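Local coordinates for lipopolysaccharide core heptose(I) kinase WaaP (Pseudomonas aeruginosa, PDB 6DFL), which phosphorylates the first heptose of the lipopolysaccharide inner core, using ATP and magnesium, and also autophosphorylates on tyrosine, at residues Ala88-Met93 with Val151-Arg156; Leu3-Pro8 with Arg16-Ala21; Lys140-Glu145 with Val177-Phe182. One frame throughout, in Å; residues are numbered along the deposited sequence.

Contact 1 (Ala88-Met93 with Val151-Arg156)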
loop_
_atom_site.group_PDB
_atom_site.type_symbol
_atom_site.label_atom_id
_atom_site.label_comp_id
_atom_site.label_asym_id
_atom_site.label_seq_id
_atom_site.Cartn_x
_atom_site.Cartn_y
_atom_site.Cartn_z
ATOM N N ALA A 88 6.097 -10.887 10.874
ATOM C CA ALA A 88 4.726 -10.390 10.894
ATOM C C ALA A 88 3.881 -10.872 9.725
ATOM O O ALA A 88 2.713 -10.476 9.624
ATOM C CB ALA A 88 4.715 -8.865 10.929
ATOM N N GLY A 89 4.431 -11.708 8.846
ATOM C CA GLY A 89 3.658 -12.206 7.725
ATOM C C GLY A 89 3.393 -11.215 6.604
ATOM O O GLY A 89 2.432 -11.404 5.848
ATOM N N VAL A 90 4.210 -10.164 6.474
ATOM C CA VAL A 90 4.053 -9.160 5.429
ATOM C C VAL A 90 4.985 -9.524 4.282
ATOM O O VAL A 90 6.210 -9.602 4.459
ATOM C CB VAL A 90 4.360 -7.749 5.949
ATOM C CG1 VAL A 90 4.411 -6.770 4.806
ATOM C CG2 VAL A 90 3.327 -7.335 6.943
ATOM N N ALA A 91 4.407 -9.711 3.106
ATOM C CA ALA A 91 5.143 -10.232 1.971
ATOM C C ALA A 91 6.169 -9.209 1.461
ATOM O O ALA A 91 5.834 -8.060 1.164
ATOM C CB ALA A 91 4.138 -10.620 0.893
ATOM N N THR A 92 7.428 -9.617 1.385
ATOM C CA THR A 92 8.484 -8.683 1.034
ATOM C C THR A 92 9.628 -9.460 0.399
ATOM O O THR A 92 9.488 -10.640 0.058
ATOM C CB THR A 92 8.944 -7.889 2.264
ATOM O OG1 THR A 92 9.886 -6.887 1.864
ATOM C CG2 THR A 92 9.610 -8.795 3.259
HETATM N N MSE A 93 10.759 -8.776 0.230
HETATM C CA MSE A 93 11.944 -9.387 -0.324
HETATM C C MSE A 93 12.444 -10.456 0.607
HETATM O O MSE A 93 12.162 -10.441 1.800
HETATM C CB MSE A 93 13.050 -8.357 -0.555
HETATM C CG MSE A 93 12.767 -7.353 -1.649
HETATM SE SE MSE A 93 13.515 -5.653 -1.117
HETATM C CE MSE A 93 14.544 -5.245 -2.775
ATOM N N VAL A 151 0.368 -2.017 4.877
ATOM C CA VAL A 151 0.954 -0.863 5.552
ATOM C C VAL A 151 0.555 -0.855 7.023
ATOM O O VAL A 151 1.409 -0.785 7.916
ATOM C CB VAL A 151 0.546 0.435 4.825
ATOM C CG1 VAL A 151 0.993 1.674 5.578
ATOM C CG2 VAL A 151 1.100 0.463 3.402
ATOM N N GLY A 152 -0.751 -0.941 7.298
ATOM C CA GLY A 152 -1.199 -1.196 8.659
ATOM C C GLY A 152 -0.438 -2.316 9.335
ATOM O O GLY A 152 0.067 -2.146 10.444
ATOM N N ASP A 153 -0.313 -3.465 8.655
ATOM C CA ASP A 153 0.424 -4.590 9.231
ATOM C C ASP A 153 1.877 -4.224 9.493
ATOM O O ASP A 153 2.422 -4.516 10.567
ATOM C CB ASP A 153 0.343 -5.809 8.308
ATOM C CG ASP A 153 -0.850 -6.728 8.640
ATOM O OD1 ASP A 153 -1.704 -6.326 9.453
ATOM O OD2 ASP A 153 -0.922 -7.844 8.078
HETATM N N MSE A 154 2.511 -3.572 8.526
HETATM C CA MSE A 154 3.857 -3.078 8.658
HETATM C C MSE A 154 4.010 -2.184 9.885
HETATM O O MSE A 154 4.936 -2.359 10.676
HETATM C CB MSE A 154 4.207 -2.304 7.407
HETATM C CG MSE A 154 5.636 -2.325 6.982
HETATM SE SE MSE A 154 5.729 -1.289 5.318
HETATM C CE MSE A 154 5.551 0.498 6.082
ATOM N N HIS A 155 3.106 -1.210 10.017
ATOM C CA HIS A 155 3.203 -0.263 11.118
ATOM C C HIS A 155 2.979 -0.948 12.448
ATOM O O HIS A 155 3.735 -0.715 13.397
ATOM C CB HIS A 155 2.202 0.866 10.948
ATOM C CG HIS A 155 2.578 1.833 9.883
ATOM N ND1 HIS A 155 1.708 2.788 9.407
ATOM C CD2 HIS A 155 3.736 1.996 9.203
ATOM C CE1 HIS A 155 2.315 3.495 8.470
ATOM N NE2 HIS A 155 3.544 3.036 8.332
ATOM N N ARG A 156 1.934 -1.795 12.545
ATOM C CA ARG A 156 1.681 -2.488 13.805
ATOM C C ARG A 156 2.826 -3.425 14.120
ATOM O O ARG A 156 2.986 -3.832 15.273
ATOM C CB ARG A 156 0.358 -3.298 13.800
ATOM C CG ARG A 156 -0.932 -2.491 13.589
ATOM C CD ARG A 156 -2.091 -3.353 12.987
ATOM N NE ARG A 156 -2.898 -2.606 12.006
ATOM C CZ ARG A 156 -3.203 -3.040 10.782
ATOM N NH1 ARG A 156 -2.790 -4.228 10.349
ATOM N NH2 ARG A 156 -3.931 -2.284 9.970
#
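Near the C-terminal end of helix 137-156, D153 meets V90 through carbon alone: its CB lies 3.6 Å from V90 CG2. The two side chains run obliquely to one another. With CG1 anti to the backbone N of V90 (chi1 171°), the other methyl, CG2, is carried toward the helix. The D153 carboxylate serves a different partner, since OD1 makes a salt bridge to NH1 of R156 one turn on, lying in the plane of the guanidinium at its edge. M154, a selenomethionine, follows. Its backbone N is 4.2 Å from V90 CG2, while its side chain leads away from the loop; L85 of helix 76-87 touches both V90 and M154. H155 is bonded through ND1 to Y231 OH and through NE2 to D206 OD2. R156 folds back, and one face of its guanidinium lies over the carbonyl carbon C of G152. On the loop side, G89, with positive phi, ends helix 76-87 in a Schellman motif and sends the chain on to V90. A loop that follows helix 76-87, leads into strand 95-101 and rests on this long helix probably corresponds to the alphaC-beta4 loop of protein kinases, which in that fold is anchored on helix alphaE.

Contact 2 (Leu3-Pro8 with Arg16-Ala21)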
loop_
_atom_site.group_PDB
_atom_site.type_symbol
_atom_site.label_atom_id
_atom_site.label_comp_id
_atom_site.label_asym_id
_atom_site.label_seq_id
_atom_site.Cartn_x
_atom_site.Cartn_y
_atom_site.Cartn_z
ATOM N N LEU A 3 26.881 -11.020 10.394
ATOM C CA LEU A 3 26.952 -11.711 9.121
ATOM C C LEU A 3 25.958 -12.850 9.143
ATOM O O LEU A 3 25.963 -13.660 10.074
ATOM C CB LEU A 3 28.362 -12.244 8.858
ATOM C CG LEU A 3 28.570 -13.013 7.552
ATOM C CD1 LEU A 3 28.702 -12.051 6.370
ATOM C CD2 LEU A 3 29.793 -13.917 7.657
ATOM N N VAL A 4 25.093 -12.890 8.137
ATOM C CA VAL A 4 24.199 -14.010 7.910
ATOM C C VAL A 4 24.297 -14.365 6.441
ATOM O O VAL A 4 24.038 -13.519 5.579
ATOM C CB VAL A 4 22.741 -13.687 8.282
ATOM C CG1 VAL A 4 21.814 -14.790 7.778
ATOM C CG2 VAL A 4 22.580 -13.478 9.799
ATOM N N LEU A 5 24.659 -15.607 6.153
ATOM C CA LEU A 5 24.700 -16.107 4.788
ATOM C C LEU A 5 23.664 -17.209 4.615
ATOM O O LEU A 5 23.491 -18.060 5.493
ATOM C CB LEU A 5 26.094 -16.623 4.429
ATOM C CG LEU A 5 27.176 -15.555 4.276
ATOM C CD1 LEU A 5 28.493 -16.179 3.850
ATOM C CD2 LEU A 5 26.751 -14.485 3.291
ATOM N N GLU A 6 22.955 -17.166 3.493
ATOM C CA GLU A 6 22.001 -18.190 3.097
ATOM C C GLU A 6 22.329 -18.616 1.672
ATOM O O GLU A 6 23.232 -18.070 1.029
ATOM C CB GLU A 6 20.561 -17.676 3.200
ATOM C CG GLU A 6 19.643 -18.589 3.971
ATOM C CD GLU A 6 19.860 -18.483 5.469
ATOM O OE1 GLU A 6 19.527 -17.410 6.031
ATOM O OE2 GLU A 6 20.370 -19.457 6.077
ATOM N N GLU A 7 21.586 -19.583 1.169
ATOM C CA GLU A 7 21.909 -20.057 -0.167
ATOM C C GLU A 7 21.457 -19.047 -1.224
ATOM O O GLU A 7 20.432 -18.380 -1.054
ATOM C CB GLU A 7 21.260 -21.417 -0.422
ATOM C CG GLU A 7 21.903 -22.564 0.368
ATOM C CD GLU A 7 23.397 -22.706 0.115
ATOM O OE1 GLU A 7 23.818 -22.637 -1.062
ATOM O OE2 GLU A 7 24.148 -22.889 1.097
ATOM N N PRO A 8 22.194 -18.939 -2.350
ATOM C CA PRO A 8 23.323 -19.800 -2.732
ATOM C C PRO A 8 24.694 -19.341 -2.234
ATOM O O PRO A 8 25.672 -20.068 -2.402
ATOM C CB PRO A 8 23.276 -19.755 -4.260
ATOM C CG PRO A 8 22.773 -18.387 -4.559
ATOM C CD PRO A 8 21.827 -18.012 -3.436
ATOM N N ARG A 16 35.771 -18.053 1.894
ATOM C CA ARG A 16 35.988 -16.742 1.305
ATOM C C ARG A 16 35.551 -15.669 2.287
ATOM O O ARG A 16 34.585 -15.858 3.035
ATOM C CB ARG A 16 35.219 -16.594 -0.009
ATOM C CG ARG A 16 35.519 -17.668 -1.047
ATOM C CD ARG A 16 35.033 -17.228 -2.419
ATOM N NE ARG A 16 35.456 -15.856 -2.682
ATOM C CZ ARG A 16 35.197 -15.177 -3.797
ATOM N NH1 ARG A 16 35.623 -13.926 -3.919
ATOM N NH2 ARG A 16 34.508 -15.741 -4.784
ATOM N N ASP A 17 36.271 -14.557 2.298
ATOM C CA ASP A 17 35.788 -13.388 3.019
ATOM C C ASP A 17 34.570 -12.857 2.281
ATOM O O ASP A 17 34.721 -12.321 1.172
ATOM C CB ASP A 17 36.862 -12.310 3.129
ATOM C CG ASP A 17 36.377 -11.062 3.869
ATOM O OD1 ASP A 17 35.162 -10.769 3.878
ATOM O OD2 ASP A 17 37.224 -10.348 4.443
ATOM N N PRO A 18 33.364 -12.955 2.852
ATOM C CA PRO A 18 32.173 -12.528 2.107
ATOM C C PRO A 18 32.183 -11.051 1.759
ATOM O O PRO A 18 31.636 -10.670 0.721
ATOM C CB PRO A 18 31.023 -12.885 3.059
ATOM C CG PRO A 18 31.624 -13.889 4.030
ATOM C CD PRO A 18 33.033 -13.442 4.199
ATOM N N PHE A 19 32.797 -10.205 2.586
ATOM C CA PHE A 19 32.846 -8.783 2.270
ATOM C C PHE A 19 33.668 -8.519 1.017
ATOM O O PHE A 19 33.402 -7.550 0.287
ATOM C CB PHE A 19 33.414 -8.003 3.450
ATOM C CG PHE A 19 32.511 -7.970 4.623
ATOM C CD1 PHE A 19 32.413 -9.059 5.463
ATOM C CD2 PHE A 19 31.731 -6.858 4.880
ATOM C CE1 PHE A 19 31.555 -9.036 6.552
ATOM C CE2 PHE A 19 30.869 -6.829 5.974
ATOM C CZ PHE A 19 30.784 -7.915 6.804
ATOM N N GLU A 20 34.677 -9.355 0.763
ATOM C CA GLU A 20 35.342 -9.334 -0.531
ATOM C C GLU A 20 34.418 -9.858 -1.621
ATOM O O GLU A 20 34.287 -9.240 -2.680
ATOM C CB GLU A 20 36.627 -10.159 -0.472
ATOM C CG GLU A 20 37.630 -9.676 0.570
ATOM C CD GLU A 20 38.797 -10.636 0.740
ATOM O OE1 GLU A 20 38.629 -11.834 0.417
ATOM O OE2 GLU A 20 39.882 -10.196 1.186
ATOM N N ALA A 21 33.731 -10.971 -1.360
ATOM C CA ALA A 21 32.952 -11.618 -2.410
ATOM C C ALA A 21 31.794 -10.748 -2.904
ATOM O O ALA A 21 31.463 -10.794 -4.095
ATOM C CB ALA A 21 32.438 -12.971 -1.926
#
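Strand 2-5 runs past the first turn of helix 18-24 with L5 and P18 as the closest backbone pair, their CA atoms 8.7 Å apart, a spacing that side chains must bridge. L3 and L5, two residues apart on the strand, both send their side chains toward the helix, and P18 receives them. Its ring carbon CG is the shared target: L5 CD1 comes to 3.9 Å of P18 CG, and L3 CD2 to 4.1 Å of the same atom. Both leucines cross the proline at about a right angle, and only their terminal methyls make the close approaches. Different torsions bring a methyl of each leucine onto that one carbon: in L3, CG is anti to the backbone N (chi1 179°), whereas in L5 it stands anti to the carbonyl carbon (chi1 -70°). The second methyl of L3, CD1, sits between P18 CB at 4.1 Å and F19 CE1 at 4.2 Å, and approaches the F19 ring obliquely. This is an apolar contact throughout; polar bonds lie within the helix start. D17 is the N-cap of the helix, and its OD1 accepts weak bonds from the backbone N of F19 and of E20. The same OD1 sits in the plane of the F19 ring at its edge. D17 OD2 forms a salt bridge with R101, tying the cap to strand 95-101, which also pairs with the 3-8 segment through backbone bonds of V4 with Y98 and E6 with V96. W13, in the intervening loop, packs against L5, P18 and A21. F19 extends beyond the leucines to stack edge-to-face with F111, so helix 18-24 lies against the five-stranded antiparallel sheet, over its edge strand 2-5 and the neighbouring strands 95-101 and 109-115.

Contact 3 (Lys140-Glu145 with Val177-Phe182)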
loop_
_atom_site.group_PDB
_atom_site.type_symbol
_atom_site.label_atom_id
_atom_site.label_comp_id
_atom_site.label_asym_id
_atom_site.label_seq_id
_atom_site.Cartn_x
_atom_site.Cartn_y
_atom_site.Cartn_z
ATOM N N LYS A 140 -9.883 -2.741 -8.405
ATOM C CA LYS A 140 -9.342 -1.514 -7.844
ATOM C C LYS A 140 -9.431 -1.535 -6.326
ATOM O O LYS A 140 -8.419 -1.434 -5.625
ATOM C CB LYS A 140 -10.090 -0.321 -8.426
ATOM C CG LYS A 140 -9.591 1.018 -7.964
ATOM C CD LYS A 140 -10.493 2.084 -8.518
ATOM C CE LYS A 140 -10.025 3.449 -8.110
ATOM N NZ LYS A 140 -11.119 4.417 -8.395
ATOM N N ARG A 141 -10.642 -1.716 -5.796
ATOM C CA ARG A 141 -10.832 -1.655 -4.350
ATOM C C ARG A 141 -10.053 -2.756 -3.629
ATOM O O ARG A 141 -9.481 -2.525 -2.559
ATOM C CB ARG A 141 -12.323 -1.710 -4.034
ATOM C CG ARG A 141 -13.089 -0.484 -4.546
ATOM C CD ARG A 141 -14.553 -0.538 -4.100
ATOM N NE ARG A 141 -15.422 -1.204 -5.064
ATOM C CZ ARG A 141 -16.229 -0.562 -5.904
ATOM N NH1 ARG A 141 -16.278 0.768 -5.912
ATOM N NH2 ARG A 141 -16.992 -1.256 -6.734
ATOM N N ALA A 142 -9.966 -3.941 -4.223
ATOM C CA ALA A 142 -9.158 -4.990 -3.613
ATOM C C ALA A 142 -7.692 -4.580 -3.493
ATOM O O ALA A 142 -7.043 -4.896 -2.487
ATOM C CB ALA A 142 -9.288 -6.278 -4.416
ATOM N N LEU A 143 -7.148 -3.875 -4.497
ATOM C CA LEU A 143 -5.761 -3.421 -4.408
ATOM C C LEU A 143 -5.605 -2.313 -3.371
ATOM O O LEU A 143 -4.704 -2.365 -2.530
ATOM C CB LEU A 143 -5.277 -2.953 -5.777
ATOM C CG LEU A 143 -5.016 -4.104 -6.736
ATOM C CD1 LEU A 143 -4.930 -3.611 -8.159
ATOM C CD2 LEU A 143 -3.740 -4.806 -6.352
ATOM N N VAL A 144 -6.480 -1.303 -3.413
ATOM C CA VAL A 144 -6.489 -0.284 -2.368
ATOM C C VAL A 144 -6.481 -0.942 -0.991
ATOM O O VAL A 144 -5.707 -0.560 -0.105
ATOM C CB VAL A 144 -7.708 0.642 -2.526
ATOM C CG1 VAL A 144 -7.862 1.494 -1.286
ATOM C CG2 VAL A 144 -7.572 1.515 -3.770
ATOM N N GLU A 145 -7.339 -1.950 -0.793
ATOM C CA GLU A 145 -7.447 -2.542 0.535
ATOM C C GLU A 145 -6.237 -3.398 0.848
ATOM O O GLU A 145 -5.762 -3.410 1.989
ATOM C CB GLU A 145 -8.730 -3.365 0.662
ATOM C CG GLU A 145 -9.968 -2.523 0.490
ATOM C CD GLU A 145 -11.236 -3.303 0.796
ATOM O OE1 GLU A 145 -11.111 -4.398 1.391
ATOM O OE2 GLU A 145 -12.340 -2.823 0.439
ATOM N N VAL A 177 -4.175 -11.872 -12.831
ATOM C CA VAL A 177 -4.574 -11.056 -11.698
ATOM C C VAL A 177 -6.071 -10.785 -11.786
ATOM O O VAL A 177 -6.564 -10.333 -12.826
ATOM C CB VAL A 177 -3.769 -9.747 -11.667
ATOM C CG1 VAL A 177 -4.319 -8.807 -10.620
ATOM C CG2 VAL A 177 -2.303 -10.045 -11.403
ATOM N N SER A 178 -6.794 -11.063 -10.697
ATOM C CA SER A 178 -8.207 -10.726 -10.576
ATOM C C SER A 178 -8.459 -10.165 -9.185
ATOM O O SER A 178 -7.584 -10.197 -8.317
ATOM C CB SER A 178 -9.104 -11.940 -10.790
ATOM O OG SER A 178 -9.411 -12.525 -9.530
ATOM N N ALA A 179 -9.690 -9.689 -8.959
ATOM C CA ALA A 179 -10.025 -9.123 -7.655
ATOM C C ALA A 179 -10.023 -10.181 -6.560
ATOM O O ALA A 179 -9.920 -9.849 -5.370
ATOM C CB ALA A 179 -11.383 -8.427 -7.709
ATOM N N ASP A 180 -10.146 -11.451 -6.929
ATOM C CA ASP A 180 -10.249 -12.502 -5.932
ATOM C C ASP A 180 -8.925 -13.181 -5.683
ATOM O O ASP A 180 -8.777 -13.878 -4.672
ATOM C CB ASP A 180 -11.292 -13.538 -6.355
ATOM C CG ASP A 180 -12.668 -12.941 -6.462
ATOM O OD1 ASP A 180 -13.065 -12.227 -5.516
ATOM O OD2 ASP A 180 -13.336 -13.144 -7.499
ATOM N N ASP A 181 -7.956 -12.959 -6.558
ATOM C CA ASP A 181 -6.694 -13.678 -6.486
ATOM C C ASP A 181 -5.588 -12.770 -7.031
ATOM O O ASP A 181 -5.503 -12.543 -8.244
ATOM C CB ASP A 181 -6.796 -14.978 -7.262
ATOM C CG ASP A 181 -5.723 -15.953 -6.882
ATOM O OD1 ASP A 181 -5.771 -16.446 -5.728
ATOM O OD2 ASP A 181 -4.831 -16.221 -7.727
ATOM N N PHE A 182 -4.765 -12.245 -6.119
ATOM C CA PHE A 182 -3.567 -11.468 -6.430
ATOM C C PHE A 182 -2.746 -11.330 -5.157
ATOM O O PHE A 182 -3.300 -11.296 -4.055
ATOM C CB PHE A 182 -3.906 -10.080 -6.985
ATOM C CG PHE A 182 -4.586 -9.176 -5.995
ATOM C CD1 PHE A 182 -5.970 -9.143 -5.902
ATOM C CD2 PHE A 182 -3.846 -8.347 -5.169
ATOM C CE1 PHE A 182 -6.613 -8.303 -4.996
ATOM C CE2 PHE A 182 -4.482 -7.501 -4.249
ATOM C CZ PHE A 182 -5.873 -7.483 -4.165
#
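F182 lays its ring against helix 137-156, probably the counterpart of helix alphaE of the protein kinase fold, and so fastens the loop between strands 169-172 and 184-186 to this helix within the helical lobe. A142 meets the ring at its rim with both CB and O, and L143 covers a face. The methyl CB of A142 lies 3.4 Å from F182 CE1. The carbonyl oxygen of A142 comes in at the ring edge, near its plane, 3.3 Å from F182 CZ. L143 CG lies over one face, offset toward the rim, with L143 CD2 3.5 Å from F182 CE2. F182 takes the less common torsion in which CG stands between the backbone N and the carbonyl carbon (chi1 66°), which turns the ring in toward the helix. Beside it A179 runs close to A142, the two CA atoms being 5.8 Å apart and A142 CB 3.7 Å from A179 O, so small residues let the backbones approach.

In the next shell, A146 and L171 also touch the F182 side chain. The L143 side chain is about 4 Å from the bound S-palmitoyl phosphopantetheine at the nearest atoms, and it also touches W130. R138, one turn before A142, holds the loop by a salt bridge with D180. The loop itself is shaped by a backbone bond from S178 N to D181 O and by an ST turn, in which S178 OG accepts from D180 N at 2.9 Å, with an N-H...O angle of 153°.

In the fold
From the N terminus, contact 2 comes first, closing a short loop in which strand 2-5 is joined to helix 18-24 against the five-stranded sheet. Contact 1 opens only afterwards, so these two follow in series. Contacts 1 and 3 cross instead: contact 1 closes the long loop from 88-93 to 151-156, and contact 3 the shorter one from 140-145 to 177-182, which begins inside it and ends beyond it. Helix 137-156 thus receives a loop from the lobe with the five-stranded sheet near its C-terminal end and a loop of the helical lobe near its start, their centres about 17 Å apart. Contacts 2 and 3 lie on opposite sides of the chain's centre.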